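Local coordinates for protein BvnE (Penicillium brevicompactum, PDB 6U9I) that acts as a semipinacolase in brevianamide assembly, probably steering the stereochemistry of a semipinacol-type rearrangement, at residues Val118-Asn123 against Arg130-Phe135; Ala81-Ala86 against Val98-Ser103. One frame throughout, in Å; residues are numbered along the deposited sequence.

Contact 1: Val118-Asn123 against Arg130-Phe135; sequences VVLTFN and RDVIEF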
ATOM      1  N   VAL A 118      -3.684  -1.162   2.767  1.00 13.01           N
ATOM      2  CA  VAL A 118      -3.963  -0.951   4.183  0.66 12.84           C
ATOM      3  C   VAL A 118      -2.957  -1.738   5.014  1.00 14.59           C
ATOM      4  O   VAL A 118      -2.612  -2.876   4.677  1.00 15.17           O
ATOM      5  CB  VAL A 118      -5.418  -1.364   4.500  0.66 15.39           C
ATOM      6  CG1 VAL A 118      -5.645  -1.536   5.990  0.66 19.03           C
ATOM      7  CG2 VAL A 118      -6.385  -0.334   3.910  0.66 12.57           C
ATOM      8  N   VAL A 119      -2.472  -1.123   6.097  1.00 13.67           N
ATOM      9  CA  VAL A 119      -1.607  -1.792   7.065  1.00 11.97           C
ATOM     10  C   VAL A 119      -2.336  -1.773   8.402  1.00 14.48           C
ATOM     11  O   VAL A 119      -2.504  -0.704   9.005  1.00 17.00           O
ATOM     12  CB  VAL A 119      -0.234  -1.122   7.192  1.00 15.57           C
ATOM     13  CG1 VAL A 119       0.630  -1.896   8.204  1.00 14.12           C
ATOM     14  CG2 VAL A 119       0.451  -1.009   5.824  1.00 15.10           C
ATOM     15  N   LEU A 120      -2.809  -2.940   8.839  1.00 12.21           N
ATOM     16  CA  LEU A 120      -3.411  -3.111  10.155  1.00 13.88           C
ATOM     17  C   LEU A 120      -2.328  -3.533  11.140  1.00 14.53           C
ATOM     18  O   LEU A 120      -1.537  -4.434  10.848  1.00 15.52           O
ATOM     19  CB  LEU A 120      -4.512  -4.173  10.117  1.00 15.22           C
ATOM     20  CG  LEU A 120      -5.622  -4.032   9.068  1.00 15.66           C
ATOM     21  CD1 LEU A 120      -6.590  -5.210   9.148  1.00 16.86           C
ATOM     22  CD2 LEU A 120      -6.373  -2.754   9.300  1.00 19.27           C
ATOM     23  N   THR A 121      -2.287  -2.890  12.304  1.00 14.39           N
ATOM     24  CA  THR A 121      -1.473  -3.374  13.415  1.00 10.78           C
ATOM     25  C   THR A 121      -2.409  -3.774  14.545  1.00 13.03           C
ATOM     26  O   THR A 121      -3.327  -3.020  14.889  1.00 14.29           O
ATOM     27  CB  THR A 121      -0.490  -2.309  13.923  1.00 13.86           C
ATOM     28  OG1 THR A 121       0.268  -1.793  12.821  1.00 15.72           O
ATOM     29  CG2 THR A 121       0.472  -2.933  14.939  1.00 13.90           C
ATOM     30  N   PHE A 122      -2.183  -4.951  15.120  1.00 14.03           N
ATOM     31  CA  PHE A 122      -3.003  -5.428  16.220  1.00 13.64           C
ATOM     32  C   PHE A 122      -2.216  -5.364  17.523  1.00 16.93           C
ATOM     33  O   PHE A 122      -0.995  -5.181  17.534  1.00 16.01           O
ATOM     34  CB  PHE A 122      -3.506  -6.847  15.940  1.00 14.61           C
ATOM     35  CG  PHE A 122      -4.465  -6.911  14.781  1.00 14.15           C
ATOM     36  CD1 PHE A 122      -5.820  -6.714  14.985  1.00 20.20           C
ATOM     37  CD2 PHE A 122      -4.005  -7.123  13.496  1.00 16.66           C
ATOM     38  CE1 PHE A 122      -6.714  -6.746  13.927  1.00 15.56           C
ATOM     39  CE2 PHE A 122      -4.891  -7.164  12.425  1.00 17.15           C
ATOM     40  CZ  PHE A 122      -6.238  -6.976  12.642  1.00 17.82           C
ATOM     41  N   ASN A 123      -2.942  -5.490  18.632  1.00 15.76           N
ATOM     42  CA  ASN A 123      -2.296  -5.610  19.930  1.00 14.08           C
ATOM     43  C   ASN A 123      -1.535  -6.940  20.001  1.00 18.51           C
ATOM     44  O   ASN A 123      -1.591  -7.778  19.094  1.00 18.56           O
ATOM     45  CB  ASN A 123      -3.332  -5.468  21.055  1.00 16.25           C
ATOM     46  CG  ASN A 123      -4.377  -6.590  21.057  1.00 24.75           C
ATOM     47  OD1 ASN A 123      -4.414  -7.424  20.156  1.00 20.67           O
ATOM     48  ND2 ASN A 123      -5.243  -6.597  22.077  1.00 21.49           N
ATOM     49  N   ARG A 130      -4.960  -1.851  16.774  1.00 17.18           N
ATOM     50  CA  ARG A 130      -4.371  -0.706  17.466  1.00 13.27           C
ATOM     51  C   ARG A 130      -3.876   0.385  16.524  1.00 17.04           C
ATOM     52  O   ARG A 130      -3.561   1.484  16.990  1.00 16.00           O
ATOM     53  CB  ARG A 130      -3.216  -1.157  18.378  1.00 16.45           C
ATOM     54  CG  ARG A 130      -1.954  -1.594  17.638  1.00 15.60           C
ATOM     55  CD  ARG A 130      -0.820  -1.971  18.611  1.00 15.77           C
ATOM     56  NE  ARG A 130      -0.427  -0.828  19.448  1.00 17.39           N
ATOM     57  CZ  ARG A 130       0.464  -0.910  20.430  1.00 21.06           C
ATOM     58  NH1 ARG A 130       0.786   0.169  21.154  1.00 17.74           N
ATOM     59  NH2 ARG A 130       1.047  -2.069  20.679  1.00 16.82           N
ATOM     60  N   ASP A 131      -3.829   0.130  15.218  1.00 15.59           N
ATOM     61  CA  ASP A 131      -3.402   1.143  14.264  1.00 15.12           C
ATOM     62  C   ASP A 131      -3.834   0.703  12.877  1.00 15.13           C
ATOM     63  O   ASP A 131      -3.781  -0.485  12.564  1.00 17.19           O
ATOM     64  CB  ASP A 131      -1.883   1.341  14.281  1.00 17.08           C
ATOM     65  CG  ASP A 131      -1.447   2.516  13.425  1.00 24.42           C
ATOM     66  OD1 ASP A 131      -1.640   3.665  13.877  1.00 21.66           O
ATOM     67  OD2 ASP A 131      -0.916   2.306  12.307  1.00 18.94           O
ATOM     68  N   VAL A 132      -4.259   1.659  12.055  1.00 13.84           N
ATOM     69  CA  VAL A 132      -4.534   1.420  10.637  1.00 15.16           C
ATOM     70  C   VAL A 132      -3.885   2.523   9.826  1.00 17.37           C
ATOM     71  O   VAL A 132      -4.145   3.704  10.077  1.00 18.82           O
ATOM     72  CB  VAL A 132      -6.040   1.412  10.322  1.00 19.37           C
ATOM     73  CG1 VAL A 132      -6.251   0.965   8.893  1.00 18.56           C
ATOM     74  CG2 VAL A 132      -6.767   0.542  11.262  1.00 24.52           C
ATOM     75  N   ILE A 133      -3.083   2.150   8.827  1.00 14.45           N
ATOM     76  CA  ILE A 133      -2.704   3.077   7.765  1.00 14.83           C
ATOM     77  C   ILE A 133      -3.542   2.734   6.553  1.00 14.98           C
ATOM     78  O   ILE A 133      -3.560   1.575   6.125  1.00 14.84           O
ATOM     79  CB  ILE A 133      -1.220   2.973   7.396  1.00 21.13           C
ATOM     80  CG1 ILE A 133      -0.337   3.247   8.593  1.00 22.14           C
ATOM     81  CG2 ILE A 133      -0.913   3.924   6.214  1.00 18.55           C
ATOM     82  CD1 ILE A 133       1.098   2.912   8.297  1.00 23.26           C
ATOM     83  N   GLU A 134      -4.216   3.726   5.989  1.00 15.54           N
ATOM     84  CA  GLU A 134      -5.051   3.528   4.805  0.51 16.29           C
ATOM     85  C   GLU A 134      -4.455   4.348   3.667  1.00 16.14           C
ATOM     86  O   GLU A 134      -4.706   5.552   3.554  1.00 16.57           O
ATOM     87  CB  GLU A 134      -6.501   3.908   5.087  0.51 16.18           C
ATOM     88  CG  GLU A 134      -7.185   2.952   6.039  0.51 19.59           C
ATOM     89  CD  GLU A 134      -8.589   3.381   6.412  0.51 23.41           C
ATOM     90  OE1 GLU A 134      -8.971   4.532   6.108  0.51 24.25           O
ATOM     91  OE2 GLU A 134      -9.310   2.559   7.019  0.51 26.49           O
ATOM     92  N   PHE A 135      -3.666   3.691   2.815  1.00 15.29           N
ATOM     93  CA  PHE A 135      -2.999   4.353   1.694  1.00 12.34           C
ATOM     94  C   PHE A 135      -3.920   4.260   0.477  1.00 15.65           C
ATOM     95  O   PHE A 135      -4.027   3.201  -0.146  1.00 16.36           O
ATOM     96  CB  PHE A 135      -1.646   3.690   1.436  1.00 15.49           C
ATOM     97  CG  PHE A 135      -0.704   4.508   0.582  1.00 16.37           C
ATOM     98  CD1 PHE A 135      -0.948   4.683  -0.776  1.00 18.89           C
ATOM     99  CD2 PHE A 135       0.449   5.054   1.131  1.00 17.82           C
ATOM    100  CE1 PHE A 135      -0.076   5.428  -1.578  1.00 21.54           C
ATOM    101  CE2 PHE A 135       1.333   5.803   0.331  1.00 19.11           C
ATOM    102  CZ  PHE A 135       1.065   5.995  -1.013  1.00 19.10           C
TER
HETATM  103  O   HOH W   1      -0.728   0.039  10.998  1.00 17.72           O
HETATM  104  O   HOH W   2       1.198  -4.698  19.112  1.00 15.58           O

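Contact 2: Ala81-Ala86 against Val98-Ser103; sequences ALMPGA and VMHLAS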
ATOM      1  N   ALA A  81     -13.197  -5.224  -0.079  1.00 15.80           N
ATOM      2  CA  ALA A  81     -12.778  -6.599  -0.302  1.00 15.53           C
ATOM      3  C   ALA A  81     -11.347  -6.623  -0.799  1.00 16.68           C
ATOM      4  O   ALA A  81     -10.852  -5.650  -1.371  1.00 14.50           O
ATOM      5  CB  ALA A  81     -13.698  -7.301  -1.311  1.00 17.84           C
ATOM      6  N   LEU A  82     -10.694  -7.765  -0.598  1.00 14.68           N
ATOM      7  CA  LEU A  82      -9.386  -7.962  -1.206  1.00 14.82           C
ATOM      8  C   LEU A  82      -9.480  -7.768  -2.716  1.00 15.78           C
ATOM      9  O   LEU A  82     -10.469  -8.165  -3.346  1.00 14.94           O
ATOM     10  CB  LEU A  82      -8.851  -9.362  -0.876  1.00 16.60           C
ATOM     11  CG  LEU A  82      -8.284  -9.476   0.546  1.00 18.68           C
ATOM     12  CD1 LEU A  82      -8.351 -10.909   1.056  1.00 17.55           C
ATOM     13  CD2 LEU A  82      -6.847  -8.946   0.600  1.00 19.09           C
ATOM     14  N   MET A  83      -8.460  -7.107  -3.286  1.00 12.57           N
ATOM     15  CA  MET A  83      -8.353  -6.955  -4.732  1.00 13.11           C
ATOM     16  C   MET A  83      -8.365  -8.333  -5.383  1.00 14.91           C
ATOM     17  O   MET A  83      -8.001  -9.326  -4.751  1.00 14.28           O
ATOM     18  CB  MET A  83      -7.065  -6.213  -5.104  1.00 14.75           C
ATOM     19  CG  MET A  83      -7.121  -4.703  -4.807  1.00 13.14           C
ATOM     20  SD  MET A  83      -8.047  -3.823  -6.072  1.00 16.37           S
ATOM     21  CE  MET A  83      -6.878  -3.830  -7.452  1.00 18.45           C
ATOM     22  N   PRO A  84      -8.778  -8.419  -6.648  1.00 16.66           N
ATOM     23  CA  PRO A  84      -8.721  -9.714  -7.347  1.00 13.56           C
ATOM     24  C   PRO A  84      -7.350 -10.348  -7.227  1.00 15.68           C
ATOM     25  O   PRO A  84      -6.347  -9.744  -7.620  1.00 16.48           O
ATOM     26  CB  PRO A  84      -9.032  -9.341  -8.807  1.00 17.30           C
ATOM     27  CG  PRO A  84      -9.836  -8.086  -8.725  1.00 19.65           C
ATOM     28  CD  PRO A  84      -9.253  -7.337  -7.530  1.00 17.17           C
ATOM     29  N   GLY A  85      -7.284 -11.548  -6.652  1.00 15.25           N
ATOM     30  CA  GLY A  85      -6.030 -12.257  -6.512  1.00 14.16           C
ATOM     31  C   GLY A  85      -5.176 -11.884  -5.312  1.00 17.73           C
ATOM     32  O   GLY A  85      -4.155 -12.533  -5.080  1.00 18.88           O
ATOM     33  N   ALA A  86      -5.548 -10.870  -4.537  1.00 12.80           N
ATOM     34  CA  ALA A  86      -4.734 -10.462  -3.394  1.00 12.93           C
ATOM     35  C   ALA A  86      -5.079 -11.276  -2.152  1.00 16.01           C
ATOM     36  O   ALA A  86      -6.230 -11.671  -1.953  1.00 15.37           O
ATOM     37  CB  ALA A  86      -4.955  -8.973  -3.094  1.00 13.13           C
ATOM     38  N   VAL A  98      -1.104  -6.693   6.063  1.00 14.41           N
ATOM     39  CA  VAL A  98      -1.198  -5.768   4.934  1.00 11.85           C
ATOM     40  C   VAL A  98      -2.186  -6.335   3.921  1.00 12.61           C
ATOM     41  O   VAL A  98      -2.126  -7.526   3.605  1.00 14.40           O
ATOM     42  CB  VAL A  98       0.178  -5.544   4.289  1.00 14.35           C
ATOM     43  CG1 VAL A  98       0.063  -4.607   3.083  1.00 16.15           C
ATOM     44  CG2 VAL A  98       1.145  -4.964   5.327  1.00 12.14           C
ATOM     45  N   MET A  99      -3.083  -5.489   3.410  1.00 13.08           N
ATOM     46  CA  MET A  99      -4.081  -5.941   2.444  1.00 14.45           C
ATOM     47  C   MET A  99      -4.255  -4.923   1.330  1.00 15.89           C
ATOM     48  O   MET A  99      -4.413  -3.725   1.578  1.00 14.74           O
ATOM     49  CB  MET A  99      -5.434  -6.206   3.105  1.00 14.24           C
ATOM     50  CG  MET A  99      -5.386  -7.407   4.052  1.00 21.73           C
ATOM     51  SD  MET A  99      -6.990  -7.840   4.721  1.00 19.53           S
ATOM     52  CE  MET A  99      -7.349  -6.395   5.710  1.00 19.46           C
ATOM     53  N   HIS A 100      -4.254  -5.432   0.105  1.00 13.55           N
ATOM     54  CA  HIS A 100      -4.547  -4.652  -1.088  1.00 14.32           C
ATOM     55  C   HIS A 100      -6.045  -4.777  -1.345  1.00 12.99           C
ATOM     56  O   HIS A 100      -6.535  -5.876  -1.605  1.00 12.91           O
ATOM     57  CB  HIS A 100      -3.721  -5.209  -2.246  1.00 14.58           C
ATOM     58  CG  HIS A 100      -3.710  -4.354  -3.469  1.00 15.27           C
ATOM     59  ND1 HIS A 100      -3.253  -4.823  -4.683  1.00 16.82           N
ATOM     60  CD2 HIS A 100      -4.089  -3.069  -3.677  1.00 13.92           C
ATOM     61  CE1 HIS A 100      -3.352  -3.863  -5.589  1.00 20.36           C
ATOM     62  NE2 HIS A 100      -3.856  -2.788  -5.004  1.00 15.67           N
ATOM     63  N   LEU A 101      -6.776  -3.663  -1.247  1.00 13.01           N
ATOM     64  CA  LEU A 101      -8.233  -3.684  -1.167  1.00 14.13           C
ATOM     65  C   LEU A 101      -8.869  -2.838  -2.257  1.00 15.54           C
ATOM     66  O   LEU A 101      -8.308  -1.835  -2.701  1.00 16.28           O
ATOM     67  CB  LEU A 101      -8.735  -3.152   0.185  1.00 13.24           C
ATOM     68  CG  LEU A 101      -8.251  -3.850   1.457  1.00 12.42           C
ATOM     69  CD1 LEU A 101      -8.815  -3.154   2.702  1.00 15.28           C
ATOM     70  CD2 LEU A 101      -8.604  -5.337   1.466  1.00 13.75           C
ATOM     71  N   ALA A 102     -10.079  -3.236  -2.644  1.00 18.30           N
ATOM     72  CA  ALA A 102     -10.952  -2.445  -3.498  1.00 15.34           C
ATOM     73  C   ALA A 102     -12.215  -2.092  -2.727  1.00 17.86           C
ATOM     74  O   ALA A 102     -12.774  -2.937  -2.016  1.00 17.14           O
ATOM     75  CB  ALA A 102     -11.334  -3.219  -4.768  1.00 18.61           C
ATOM     76  N   SER A 103     -12.665  -0.849  -2.867  1.00 17.58           N
ATOM     77  CA  SER A 103     -13.937  -0.432  -2.295  1.00 19.87           C
ATOM     78  C   SER A 103     -14.938  -0.159  -3.410  1.00 29.26           C
ATOM     79  O   SER A 103     -14.569   0.213  -4.529  1.00 24.15           O
ATOM     80  CB  SER A 103     -13.781   0.815  -1.411  1.00 25.74           C
ATOM     81  OG  SER A 103     -13.385   1.930  -2.187  1.00 29.72           O
TER

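Contact 1: Val118-Asn123 against Arg130-Phe135
Strands 110-122 and 129-136 form an antiparallel beta hairpin, and Arg-130 opens their pairing with a classic beta bulge: its N and that of Asp-131 both donate to Thr-121 O. The two bonds are unequal, 2.8 Å from Arg-130 N to Thr-121 O but 3.2 Å and more bent (140°) from Asp-131 N. With CG between the backbone N and the carbonyl carbon (chi1 72°) and an extended chi2, Arg-130 sets CG beside Thr-121 CG2 and CD by Phe-122 O; the bend at chi3 turns the guanidinium. Asp-131 O accepts a nearly straight bond from Thr-121 N (177°), while OD1 forms a salt bridge with Arg-48 on strand 45-50. Val-132 turns to the other face, where its CG1 meets Leu-120 CD2 at 3.7 Å and touches Val-118 CG1; Leu-120 packs on Trp-25 of helix 14-31. Ile-133 forms a hydrogen-bonded pair with Val-119, two 2.9 Å bonds, N to O each way. Glu-134 lays CG alongside Val-118 CG2. On the Thr-121 face, one water lies within hydrogen-bonding distance of Asp-131 OD2 (2.6 Å) and Val-119 O (2.8 Å) and is hydrogen-bonded to Thr-121 OG1, itself also hydrogen-bonded to Lys-96 NZ.

Contact 2: Ala81-Ala86 against Val98-Ser103
One face of the His-100 imidazole carries Met-83 CG, 3.6 Å from the ring centroid and 9° off the normal, a CH-pi contact over the middle of the ring; NE2 is hydrogen-bonded to Glu-115 OE1. Met-83 CG stands anti to the carbonyl carbon (chi1 -74°), which puts it over the ring; the bend at chi2 carries SD to Ala-102 CB at 3.6 Å, and that at chi3 brings CE back toward the ring. The backbone holds the pair together: Met-83 N donates to a lone pair of His-100 O at 2.8 Å, almost straight at 176°. Here the end of strand 78-82 lies against strand 96-107 in the mixed sheet, Ala-81 and Ala-102 forming an antiparallel hydrogen-bonded pair, and the chain leaves through a type II turn, Met-83 to Ala-86. Away from the imidazole, Leu-82 CD2 lies 4.0 Å from Met-99 CB. An alanine at His-100 would probably loosen the Met-83 side chain, since the ring beneath CG and the link to Glu-115 would both be gone. The acidic partner at NE2 would tend to favour a protonated imidazole, so the thioether chain may cover a ring with some cationic character.

Both contacts are antiparallel pairings in one mixed sheet, and strands 96-107 and 110-122, adjacent in sequence and in space, join them. Val-118 N probably donates to Met-99 O at 2.9 Å, while Leu-120 CD1 packs on Met-99 CE and Val-118 CG2 on Leu-101 CD1; Leu-120, Met-99 and Leu-101 all touch Trp-25 of helix 14-31. Contact 1 is the more central, with six of eleven touching residues buried against two of eight, both contacts being only partly buried; contact 2 lies farther out, where the shorter strand soon gives way to a turn. Their side-chain chemistry differs: a water-linked threonine and aspartate in contact 1, methionine against imidazole in contact 2.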